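L-glyceraldehyde 3-phosphate reductase (PDB 6HG6) probably reduces aldehydes, among them furfural, with NADPH as hydride donor, as an aldo-keto reductase built on a TIM barrel. Local coordinates at residues Tyr3-Met13 / Phe50-Thr58; Tyr170-Ala179 / Asn206-Lys217. One frame throughout, in Å; residues are numbered along the deposited sequence.

Contact 1: residues Tyr3-Met13 / Phe50-Thr58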
loop_
_atom_site.group_PDB
_atom_site.type_symbol
_atom_site.label_atom_id
_atom_site.label_comp_id
_atom_site.label_asym_id
_atom_site.label_seq_id
_atom_site.Cartn_x
_atom_site.Cartn_y
_atom_site.Cartn_z
ATOM N N TYR A 3 12.034 22.337 -6.433
ATOM C CA TYR A 3 12.164 20.864 -6.601
ATOM C C TYR A 3 12.033 20.533 -8.083
ATOM O O TYR A 3 11.086 20.948 -8.702
ATOM C CB TYR A 3 11.102 20.039 -5.886
ATOM C CG TYR A 3 11.094 18.570 -6.262
ATOM C CD1 TYR A 3 12.194 17.757 -6.021
ATOM C CD2 TYR A 3 9.997 17.995 -6.880
ATOM C CE1 TYR A 3 12.176 16.404 -6.323
ATOM C CE2 TYR A 3 9.968 16.646 -7.207
ATOM C CZ TYR A 3 11.062 15.851 -6.929
ATOM O OH TYR A 3 11.030 14.519 -7.234
ATOM N N GLN A 4 12.983 19.791 -8.613
ATOM C CA GLN A 4 12.942 19.288 -10.008
ATOM C C GLN A 4 13.251 17.806 -9.911
ATOM O O GLN A 4 14.310 17.456 -9.382
ATOM C CB GLN A 4 13.967 19.965 -10.910
ATOM C CG GLN A 4 13.692 21.435 -11.185
ATOM C CD GLN A 4 14.781 21.972 -12.084
ATOM O OE1 GLN A 4 15.606 22.798 -11.669
ATOM N NE2 GLN A 4 14.867 21.418 -13.291
ATOM N N ALA A 5 12.302 16.998 -10.344
ATOM C CA ALA A 5 12.394 15.538 -10.238
ATOM C C ALA A 5 13.648 15.111 -10.982
ATOM O O ALA A 5 14.034 15.769 -11.962
ATOM C CB ALA A 5 11.168 14.886 -10.784
ATOM N N SER A 6 14.334 14.133 -10.414
ATOM C CA SER A 6 15.552 13.562 -11.002
ATOM C C SER A 6 15.270 13.080 -12.432
ATOM O O SER A 6 14.336 12.315 -12.612
ATOM C CB SER A 6 16.031 12.434 -10.168
ATOM O OG SER A 6 17.119 11.820 -10.823
ATOM N N LYS A 7 16.121 13.441 -13.385
ATOM C CA LYS A 7 16.015 12.946 -14.776
ATOM C C LYS A 7 16.259 11.428 -14.814
ATOM O O LYS A 7 15.817 10.793 -15.762
ATOM C CB LYS A 7 17.021 13.671 -15.672
ATOM C CG LYS A 7 16.707 15.131 -16.006
ATOM C CD LYS A 7 15.241 15.444 -16.376
ATOM C CE LYS A 7 15.042 16.437 -17.510
ATOM N NZ LYS A 7 16.112 17.465 -17.570
ATOM N N ASN A 8 16.885 10.845 -13.798
ATOM C CA ASN A 8 17.192 9.390 -13.748
ATOM C C ASN A 8 16.092 8.609 -13.029
ATOM O O ASN A 8 16.261 7.415 -12.825
ATOM C CB ASN A 8 18.522 9.154 -13.024
ATOM C CG ASN A 8 19.700 9.771 -13.740
ATOM O OD1 ASN A 8 19.758 9.805 -14.973
ATOM N ND2 ASN A 8 20.678 10.226 -12.975
ATOM N N ARG A 9 14.964 9.219 -12.682
ATOM C CA ARG A 9 13.982 8.562 -11.784
ATOM C C ARG A 9 13.351 7.310 -12.391
ATOM O O ARG A 9 12.911 6.497 -11.611
ATOM C CB ARG A 9 12.929 9.560 -11.327
ATOM C CG ARG A 9 12.044 10.053 -12.452
ATOM C CD ARG A 9 11.135 11.135 -11.951
ATOM N NE ARG A 9 10.307 11.726 -12.982
ATOM C CZ ARG A 9 10.694 12.667 -13.822
ATOM N NH1 ARG A 9 11.941 13.107 -13.862
ATOM N NH2 ARG A 9 9.833 13.127 -14.694
ATOM N N TYR A 10 13.386 7.086 -13.710
ATOM C CA TYR A 10 12.785 5.858 -14.279
ATOM C C TYR A 10 13.871 4.856 -14.675
ATOM O O TYR A 10 13.539 3.851 -15.265
ATOM C CB TYR A 10 11.869 6.217 -15.454
ATOM C CG TYR A 10 10.747 7.144 -15.075
ATOM C CD1 TYR A 10 9.874 6.769 -14.082
ATOM C CD2 TYR A 10 10.562 8.389 -15.667
ATOM C CE1 TYR A 10 8.840 7.578 -13.659
ATOM C CE2 TYR A 10 9.537 9.224 -15.244
ATOM C CZ TYR A 10 8.672 8.824 -14.239
ATOM O OH TYR A 10 7.620 9.543 -13.769
ATOM N N ASN A 11 15.121 5.086 -14.317
ATOM C CA ASN A 11 16.235 4.221 -14.783
ATOM C C ASN A 11 16.325 2.881 -14.050
ATOM O O ASN A 11 16.831 1.933 -14.682
ATOM C CB ASN A 11 17.546 4.981 -14.699
ATOM C CG ASN A 11 17.574 6.045 -15.773
ATOM O OD1 ASN A 11 18.520 6.826 -15.876
ATOM N ND2 ASN A 11 16.567 6.024 -16.615
ATOM N N GLU A 12 15.858 2.765 -12.810
ATOM C CA GLU A 12 16.122 1.542 -12.003
ATOM C C GLU A 12 14.847 0.871 -11.524
ATOM O O GLU A 12 14.798 -0.360 -11.505
ATOM C CB GLU A 12 16.934 1.905 -10.759
ATOM C CG GLU A 12 18.339 2.384 -11.079
ATOM C CD GLU A 12 19.268 1.276 -11.529
ATOM O OE1 GLU A 12 20.171 1.582 -12.321
ATOM O OE2 GLU A 12 19.117 0.111 -11.044
ATOM N N MET A 13 13.865 1.651 -11.092
ATOM C CA MET A 13 12.649 1.064 -10.504
ATOM C C MET A 13 12.005 0.137 -11.543
ATOM O O MET A 13 12.077 0.431 -12.731
ATOM C CB MET A 13 11.684 2.187 -10.093
ATOM C CG MET A 13 10.419 1.697 -9.517
ATOM S SD MET A 13 10.523 0.521 -8.147
ATOM C CE MET A 13 11.486 1.401 -6.920
ATOM N N PHE A 50 9.842 13.668 -2.326
ATOM C CA PHE A 50 10.817 13.982 -3.374
ATOM C C PHE A 50 11.764 12.791 -3.516
ATOM O O PHE A 50 12.084 12.399 -4.657
ATOM C CB PHE A 50 11.599 15.251 -3.044
ATOM C CG PHE A 50 10.760 16.503 -2.935
ATOM C CD1 PHE A 50 9.523 16.609 -3.550
ATOM C CD2 PHE A 50 11.317 17.636 -2.355
ATOM C CE1 PHE A 50 8.768 17.772 -3.442
ATOM C CE2 PHE A 50 10.588 18.810 -2.287
ATOM C CZ PHE A 50 9.334 18.882 -2.853
ATOM N N THR A 51 12.260 12.248 -2.399
ATOM C CA THR A 51 13.172 11.083 -2.444
ATOM C C THR A 51 12.451 9.910 -3.111
ATOM O O THR A 51 13.039 9.291 -3.990
ATOM C CB THR A 51 13.683 10.704 -1.051
ATOM O OG1 THR A 51 14.328 11.868 -0.540
ATOM C CG2 THR A 51 14.630 9.535 -1.114
ATOM N N ALA A 52 11.196 9.656 -2.759
ATOM C CA ALA A 52 10.415 8.539 -3.303
ATOM C C ALA A 52 10.331 8.689 -4.834
ATOM O O ALA A 52 10.722 7.770 -5.574
ATOM C CB ALA A 52 9.051 8.517 -2.694
ATOM N N PHE A 53 9.865 9.843 -5.291
ATOM C CA PHE A 53 9.652 10.085 -6.737
ATOM C C PHE A 53 10.989 10.065 -7.471
ATOM O O PHE A 53 11.048 9.530 -8.588
ATOM C CB PHE A 53 8.872 11.380 -6.955
ATOM C CG PHE A 53 8.413 11.608 -8.375
ATOM C CD1 PHE A 53 7.637 10.658 -9.003
ATOM C CD2 PHE A 53 8.698 12.787 -9.035
ATOM C CE1 PHE A 53 7.230 10.826 -10.332
ATOM C CE2 PHE A 53 8.288 12.978 -10.347
ATOM C CZ PHE A 53 7.550 11.997 -10.989
ATOM N N ASP A 54 12.053 10.632 -6.894
ATOM C CA ASP A 54 13.371 10.676 -7.561
ATOM C C ASP A 54 13.895 9.260 -7.802
ATOM O O ASP A 54 14.772 9.126 -8.642
ATOM C CB ASP A 54 14.387 11.481 -6.754
ATOM C CG ASP A 54 14.249 12.986 -6.884
ATOM O OD1 ASP A 54 13.440 13.442 -7.683
ATOM O OD2 ASP A 54 15.065 13.682 -6.231
ATOM N N ASN A 55 13.433 8.278 -7.010
ATOM C CA ASN A 55 13.863 6.851 -7.081
ATOM C C ASN A 55 12.823 6.009 -7.824
ATOM O O ASN A 55 12.901 4.768 -7.764
ATOM C CB ASN A 55 14.143 6.330 -5.676
ATOM C CG ASN A 55 15.443 6.910 -5.183
ATOM O OD1 ASN A 55 15.457 7.914 -4.465
ATOM N ND2 ASN A 55 16.537 6.398 -5.682
ATOM N N GLY A 56 11.879 6.661 -8.504
ATOM C CA GLY A 56 10.901 5.994 -9.385
ATOM C C GLY A 56 9.671 5.511 -8.696
ATOM O O GLY A 56 8.846 4.887 -9.372
ATOM N N ILE A 57 9.466 5.848 -7.418
ATOM C CA ILE A 57 8.208 5.515 -6.720
ATOM C C ILE A 57 7.148 6.504 -7.208
ATOM O O ILE A 57 7.198 7.694 -6.858
ATOM C CB ILE A 57 8.349 5.493 -5.202
ATOM C CG1 ILE A 57 9.421 4.472 -4.834
ATOM C CG2 ILE A 57 7.019 5.139 -4.623
ATOM C CD1 ILE A 57 9.846 4.541 -3.373
ATOM N N THR A 58 6.202 6.007 -8.006
ATOM C CA THR A 58 5.186 6.857 -8.646
ATOM C C THR A 58 3.863 6.759 -7.906
ATOM O O THR A 58 2.882 7.419 -8.360
ATOM C CB THR A 58 5.017 6.430 -10.102
ATOM O OG1 THR A 58 4.697 5.034 -10.148
ATOM C CG2 THR A 58 6.263 6.707 -10.885
HETATM O O HOH W 1 15.564 15.946 -7.565
HETATM O O HOH W 2 17.279 8.954 -9.465
#

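Contact 2: residues Tyr170-Ala179 / Asn206-Lys217. With EDO (1,2-ethanediol), chain H.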
loop_
_atom_site.group_PDB
_atom_site.type_symbol
_atom_site.label_atom_id
_atom_site.label_comp_id
_atom_site.label_asym_id
_atom_site.label_seq_id
_atom_site.Cartn_x
_atom_site.Cartn_y
_atom_site.Cartn_z
ATOM N N TYR A 170 -9.945 -7.295 2.152
ATOM C CA TYR A 170 -10.965 -8.304 1.804
ATOM C C TYR A 170 -10.351 -9.698 1.858
ATOM O O TYR A 170 -9.135 -9.846 1.652
ATOM C CB TYR A 170 -11.572 -8.016 0.433
ATOM C CG TYR A 170 -12.716 -7.045 0.494
ATOM C CD1 TYR A 170 -12.570 -5.794 1.046
ATOM C CD2 TYR A 170 -13.950 -7.394 -0.014
ATOM C CE1 TYR A 170 -13.603 -4.867 1.003
ATOM C CE2 TYR A 170 -15.023 -6.526 0.037
ATOM C CZ TYR A 170 -14.860 -5.253 0.547
ATOM O OH TYR A 170 -15.947 -4.403 0.526
ATOM N N ASN A 171 -11.178 -10.696 2.190
ATOM C CA ASN A 171 -10.773 -12.112 2.043
ATOM C C ASN A 171 -11.062 -12.561 0.591
ATOM O O ASN A 171 -11.642 -11.795 -0.191
ATOM C CB ASN A 171 -11.375 -13.008 3.129
ATOM C CG ASN A 171 -12.891 -13.008 3.158
ATOM O OD1 ASN A 171 -13.537 -12.590 2.204
ATOM N ND2 ASN A 171 -13.478 -13.546 4.216
ATOM N N GLY A 172 -10.680 -13.776 0.227
ATOM C CA GLY A 172 -10.856 -14.289 -1.142
ATOM C C GLY A 172 -12.314 -14.415 -1.526
ATOM O O GLY A 172 -12.675 -13.962 -2.614
ATOM N N GLU A 173 -13.149 -14.976 -0.656
ATOM C CA GLU A 173 -14.577 -15.187 -0.986
ATOM C C GLU A 173 -15.250 -13.837 -1.257
ATOM O O GLU A 173 -15.940 -13.685 -2.292
ATOM C CB GLU A 173 -15.253 -15.952 0.139
ATOM C CG GLU A 173 -16.736 -16.152 -0.108
ATOM C CD GLU A 173 -17.393 -17.172 0.811
ATOM O OE1 GLU A 173 -18.656 -17.182 0.861
ATOM O OE2 GLU A 173 -16.641 -17.968 1.452
ATOM N N THR A 174 -15.017 -12.859 -0.400
ATOM C CA THR A 174 -15.674 -11.547 -0.534
ATOM C C THR A 174 -15.075 -10.766 -1.713
ATOM O O THR A 174 -15.846 -10.020 -2.373
ATOM C CB THR A 174 -15.694 -10.777 0.786
ATOM O OG1 THR A 174 -16.067 -11.662 1.840
ATOM C CG2 THR A 174 -16.674 -9.632 0.694
ATOM N N MET A 175 -13.780 -10.899 -1.965
ATOM C CA MET A 175 -13.149 -10.278 -3.145
ATOM C C MET A 175 -13.859 -10.783 -4.401
ATOM O O MET A 175 -14.018 -9.955 -5.325
ATOM C CB MET A 175 -11.662 -10.602 -3.278
ATOM C CG MET A 175 -10.962 -9.736 -4.290
ATOM S SD MET A 175 -9.859 -10.690 -5.375
ATOM C CE MET A 175 -11.015 -11.508 -6.474
ATOM N N GLU A 176 -14.132 -12.090 -4.494
ATOM C CA GLU A 176 -14.821 -12.705 -5.660
ATOM C C GLU A 176 -16.190 -12.041 -5.848
ATOM O O GLU A 176 -16.557 -11.717 -6.984
ATOM C CB GLU A 176 -14.994 -14.204 -5.483
ATOM C CG GLU A 176 -13.695 -14.950 -5.751
ATOM C CD GLU A 176 -13.707 -16.441 -5.435
ATOM O OE1 GLU A 176 -12.677 -17.054 -5.643
ATOM O OE2 GLU A 176 -14.734 -16.974 -4.946
ATOM N N LYS A 177 -16.934 -11.885 -4.765
ATOM C CA LYS A 177 -18.273 -11.260 -4.836
ATOM C C LYS A 177 -18.145 -9.808 -5.307
ATOM O O LYS A 177 -18.952 -9.385 -6.145
ATOM C CB LYS A 177 -18.954 -11.377 -3.481
ATOM C CG LYS A 177 -19.288 -12.812 -3.124
ATOM C CD LYS A 177 -20.008 -12.918 -1.830
ATOM C CE LYS A 177 -20.200 -14.368 -1.455
ATOM N NZ LYS A 177 -20.794 -14.441 -0.107
ATOM N N ALA A 178 -17.174 -9.068 -4.778
ATOM C CA ALA A 178 -16.947 -7.661 -5.138
ATOM C C ALA A 178 -16.606 -7.590 -6.627
ATOM O O ALA A 178 -17.181 -6.719 -7.330
ATOM C CB ALA A 178 -15.836 -7.071 -4.308
ATOM N N ALA A 179 -15.724 -8.476 -7.083
ATOM C CA ALA A 179 -15.305 -8.496 -8.500
ATOM C C ALA A 179 -16.544 -8.721 -9.381
ATOM O O ALA A 179 -16.652 -8.068 -10.450
ATOM C CB ALA A 179 -14.284 -9.568 -8.750
ATOM N N ASN A 206 -6.699 -17.088 3.674
ATOM C CA ASN A 206 -8.109 -16.615 3.591
ATOM C C ASN A 206 -8.566 -16.527 2.125
ATOM O O ASN A 206 -9.592 -15.927 1.874
ATOM C CB ASN A 206 -8.285 -15.268 4.295
ATOM C CG ASN A 206 -7.644 -14.129 3.547
ATOM O OD1 ASN A 206 -7.017 -14.347 2.513
ATOM N ND2 ASN A 206 -7.817 -12.912 4.051
ATOM N N GLY A 207 -7.781 -17.067 1.195
ATOM C CA GLY A 207 -8.117 -17.139 -0.235
ATOM C C GLY A 207 -7.800 -15.890 -1.028
ATOM O O GLY A 207 -7.919 -15.983 -2.251
ATOM N N LEU A 208 -7.353 -14.799 -0.408
ATOM C CA LEU A 208 -7.186 -13.516 -1.133
ATOM C C LEU A 208 -6.087 -13.637 -2.182
ATOM O O LEU A 208 -6.325 -13.212 -3.359
ATOM C CB LEU A 208 -6.965 -12.357 -0.157
ATOM C CG LEU A 208 -6.932 -10.948 -0.762
ATOM C CD1 LEU A 208 -5.601 -10.706 -1.458
ATOM C CD2 LEU A 208 -8.109 -10.705 -1.725
ATOM N N LYS A 209 -4.922 -14.143 -1.820
ATOM C CA LYS A 209 -3.802 -14.174 -2.790
ATOM C C LYS A 209 -4.175 -15.011 -4.019
ATOM O O LYS A 209 -3.954 -14.505 -5.151
ATOM C CB LYS A 209 -2.534 -14.659 -2.115
ATOM C CG LYS A 209 -1.246 -14.371 -2.864
ATOM C CD LYS A 209 -0.050 -14.861 -2.056
ATOM C CE LYS A 209 1.260 -14.709 -2.798
ATOM N NZ LYS A 209 2.380 -15.455 -2.196
ATOM N N ARG A 210 -4.787 -16.168 -3.818
ATOM C CA ARG A 210 -5.215 -17.054 -4.920
ATOM C C ARG A 210 -6.386 -16.428 -5.701
ATOM O O ARG A 210 -6.357 -16.540 -6.921
ATOM C CB ARG A 210 -5.572 -18.431 -4.369
ATOM C CG ARG A 210 -6.173 -19.394 -5.387
ATOM C CD ARG A 210 -6.377 -20.725 -4.684
ATOM N NE ARG A 210 -7.367 -21.640 -5.265
ATOM C CZ ARG A 210 -7.145 -22.863 -5.782
ATOM N NH1 ARG A 210 -5.932 -23.400 -5.854
ATOM N NH2 ARG A 210 -8.174 -23.565 -6.229
ATOM N N ALA A 211 -7.392 -15.852 -5.044
ATOM C CA ALA A 211 -8.564 -15.258 -5.733
ATOM C C ALA A 211 -8.087 -14.084 -6.590
ATOM O O ALA A 211 -8.576 -13.951 -7.702
ATOM C CB ALA A 211 -9.635 -14.829 -4.755
ATOM N N ALA A 212 -7.171 -13.251 -6.090
ATOM C CA ALA A 212 -6.673 -12.071 -6.836
ATOM C C ALA A 212 -6.009 -12.582 -8.111
ATOM O O ALA A 212 -6.375 -12.129 -9.209
ATOM C CB ALA A 212 -5.745 -11.240 -6.010
ATOM N N LYS A 213 -5.101 -13.553 -7.992
ATOM C CA LYS A 213 -4.416 -14.124 -9.162
ATOM C C LYS A 213 -5.453 -14.718 -10.133
ATOM O O LYS A 213 -5.377 -14.414 -11.319
ATOM C CB LYS A 213 -3.414 -15.200 -8.723
ATOM C CG LYS A 213 -2.690 -15.845 -9.885
ATOM C CD LYS A 213 -1.603 -16.801 -9.494
ATOM C CE LYS A 213 -0.797 -17.221 -10.711
ATOM N NZ LYS A 213 0.199 -18.257 -10.361
ATOM N N GLU A 214 -6.384 -15.547 -9.662
ATOM C CA GLU A 214 -7.335 -16.251 -10.546
ATOM C C GLU A 214 -8.280 -15.241 -11.215
ATOM O O GLU A 214 -8.815 -15.606 -12.247
ATOM C CB GLU A 214 -8.111 -17.328 -9.789
ATOM C CG GLU A 214 -7.241 -18.530 -9.421
ATOM C CD GLU A 214 -7.898 -19.686 -8.684
ATOM O OE1 GLU A 214 -7.279 -20.787 -8.592
ATOM O OE2 GLU A 214 -9.010 -19.483 -8.186
ATOM N N ASN A 215 -8.503 -14.053 -10.649
ATOM C CA ASN A 215 -9.466 -13.060 -11.217
ATOM C C ASN A 215 -8.737 -11.879 -11.881
ATOM O O ASN A 215 -9.391 -10.869 -12.214
ATOM C CB ASN A 215 -10.475 -12.609 -10.168
ATOM C CG ASN A 215 -11.406 -13.742 -9.788
ATOM O OD1 ASN A 215 -12.457 -13.893 -10.417
ATOM N ND2 ASN A 215 -11.019 -14.578 -8.827
ATOM N N GLY A 216 -7.427 -11.974 -12.025
ATOM C CA GLY A 216 -6.585 -10.952 -12.661
ATOM C C GLY A 216 -6.587 -9.624 -11.944
ATOM O O GLY A 216 -6.475 -8.597 -12.620
ATOM N N LYS A 217 -6.670 -9.622 -10.613
ATOM C CA LYS A 217 -6.580 -8.405 -9.788
ATOM C C LYS A 217 -5.190 -8.297 -9.169
ATOM O O LYS A 217 -4.590 -9.334 -8.795
ATOM C CB LYS A 217 -7.624 -8.433 -8.675
ATOM C CG LYS A 217 -9.013 -8.780 -9.138
ATOM C CD LYS A 217 -9.561 -7.737 -10.140
ATOM C CE LYS A 217 -10.944 -8.131 -10.624
ATOM N NZ LYS A 217 -11.484 -7.134 -11.562
HETATM C C1 EDO H . -6.680 -20.575 -1.012
HETATM O O1 EDO H . -7.900 -20.532 -1.749
HETATM C C2 EDO H . -6.890 -20.379 0.448
HETATM O O2 EDO H . -5.979 -19.456 1.018
HETATM O O HOH W 3 -12.316 -16.279 1.866
HETATM O O HOH W 4 -9.795 -18.489 -5.898
HETATM O O HOH W 5 -14.296 -6.699 -11.413
#

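Contact 1: residues Tyr3-Met13 / Phe50-Thr58
The phenol ring of Tyr3 lies flat over Phe50 as an offset stack, centroids 3.9 Å apart and planes at 5°, the two side chains running past each other in opposite directions. With chi1 at 170°, the Tyr3 ring swings anti to its own nitrogen, which carries OH beyond Phe50 to Asp54. Two donors grip Asp54 OD1 from opposite faces of the carboxylate plane: Tyr3 OH at 2.7 Å and the backbone Ser6 N at 3.0 Å, the latter nearly straight (167°). Phe53 packs against Tyr3, Ala5 and Arg9 of the loop. Its edge meets Tyr3 OH, Ala5 CB packs 3.5 Å from Phe53 CE2, and Arg9 CD rests over a face, 4.0 Å from the ring centroid. Arg9 is held in turn by NH1, which donates to Ser6 O, and by a salt bridge from NH2 to Glu91. Packing is also close where Arg9 O comes within 3.0 Å of Gly56 CA. The other flank is wetter: one water joins Gln4 O to Asp54 OD2, and a second, donating to Asp54 O at 2.6 Å, also bonds Ser6 OG. Gly56, at positive phi, is the C-prime residue of a Schellman motif, with Ile57 N bonded to Ala52 O and Gly56 N to Phe53 O. The N-terminal loop thus packs on a Schellman-terminated helix of a TIM barrel, just before strand 59-61.

Contact 2: residues Tyr170-Ala179 / Asn206-Lys217
Two neighbouring outer helices of the TIM barrel, 172-179 and 208-214, pack side by side here, their axes 8.5 Å apart at closest approach and 27° from parallel. Both N-terminal ends meet where Gly172 N donates to Asn206 O, 2.9 Å away and with an angle of 163° at the hydrogen. Absence of a side chain at Gly172 permits this closeness: its CA lies 3.5 Å from Gly207 C. Water 3 bonds the same Asn206 O and also Glu173 N, extending the link.

Each helix start has its own asparagine. Asn171, the N-cap, uses OD1 to accept from Thr174 N and from Thr174 OG1, the hydroxyl bond lying in the carbonyl plane on a lone pair. Asn206 OD1 accepts from Leu208 N, closing an Asx turn. The CB methylene of Asn171 touches the other asparagine, 3.7 Å from Asn206 ND2.

Farther along, Met175 lies between the two helices. Its CB packs 3.9 Å from Leu208 CD2; bends at chi2 and chi3 then turn Met175 SD to within 3.8 Å of Ala212 CA and bring the terminal CE near Ala211. The Asn215 side chain slides past that of Met175 in the opposite direction, near its CE, with the amide fixed by a bond from Asn215 ND2 back to Ala211 O (2.8 Å, 170°). Leu208 and Met175 also reach Asn192 of strand 189-195, so this inner side faces the barrel wall. Toward solvent, water 4 joins the carboxylates of Glu176 and Glu214. At the far end Ala179 CB meets CE of Lys217, and NZ of that lysine bonds Phe189 O. The contact thus pairs near-parallel helices that precede and follow strand 189-195 in the chain, within the outer helical layer of the eight-stranded beta/alpha barrel.

How the contacts relate
From the N terminus, the chain first lays residues 3-13 outside the barrel, then passes through the hairpin of strands 15-17 and 24-26, strand 28-31 and helix 42-54; contact 1 closes that loop across 36 intervening residues. The chain continues through strands 59-61 to 162-168 before contact 2 opens, and 26 residues including strand 189-195 separate its segments. The two closures are therefore in series, neither nested nor crossed. The centres of contact 1 and contact 2 are about 32 Å apart, on opposite sides of the chain's centre, and their nearest atoms about 17 Å apart. Contact 1 ties the N-terminal extension to the barrel's first helix, whereas contact 2 joins helices bordering strand 189-195.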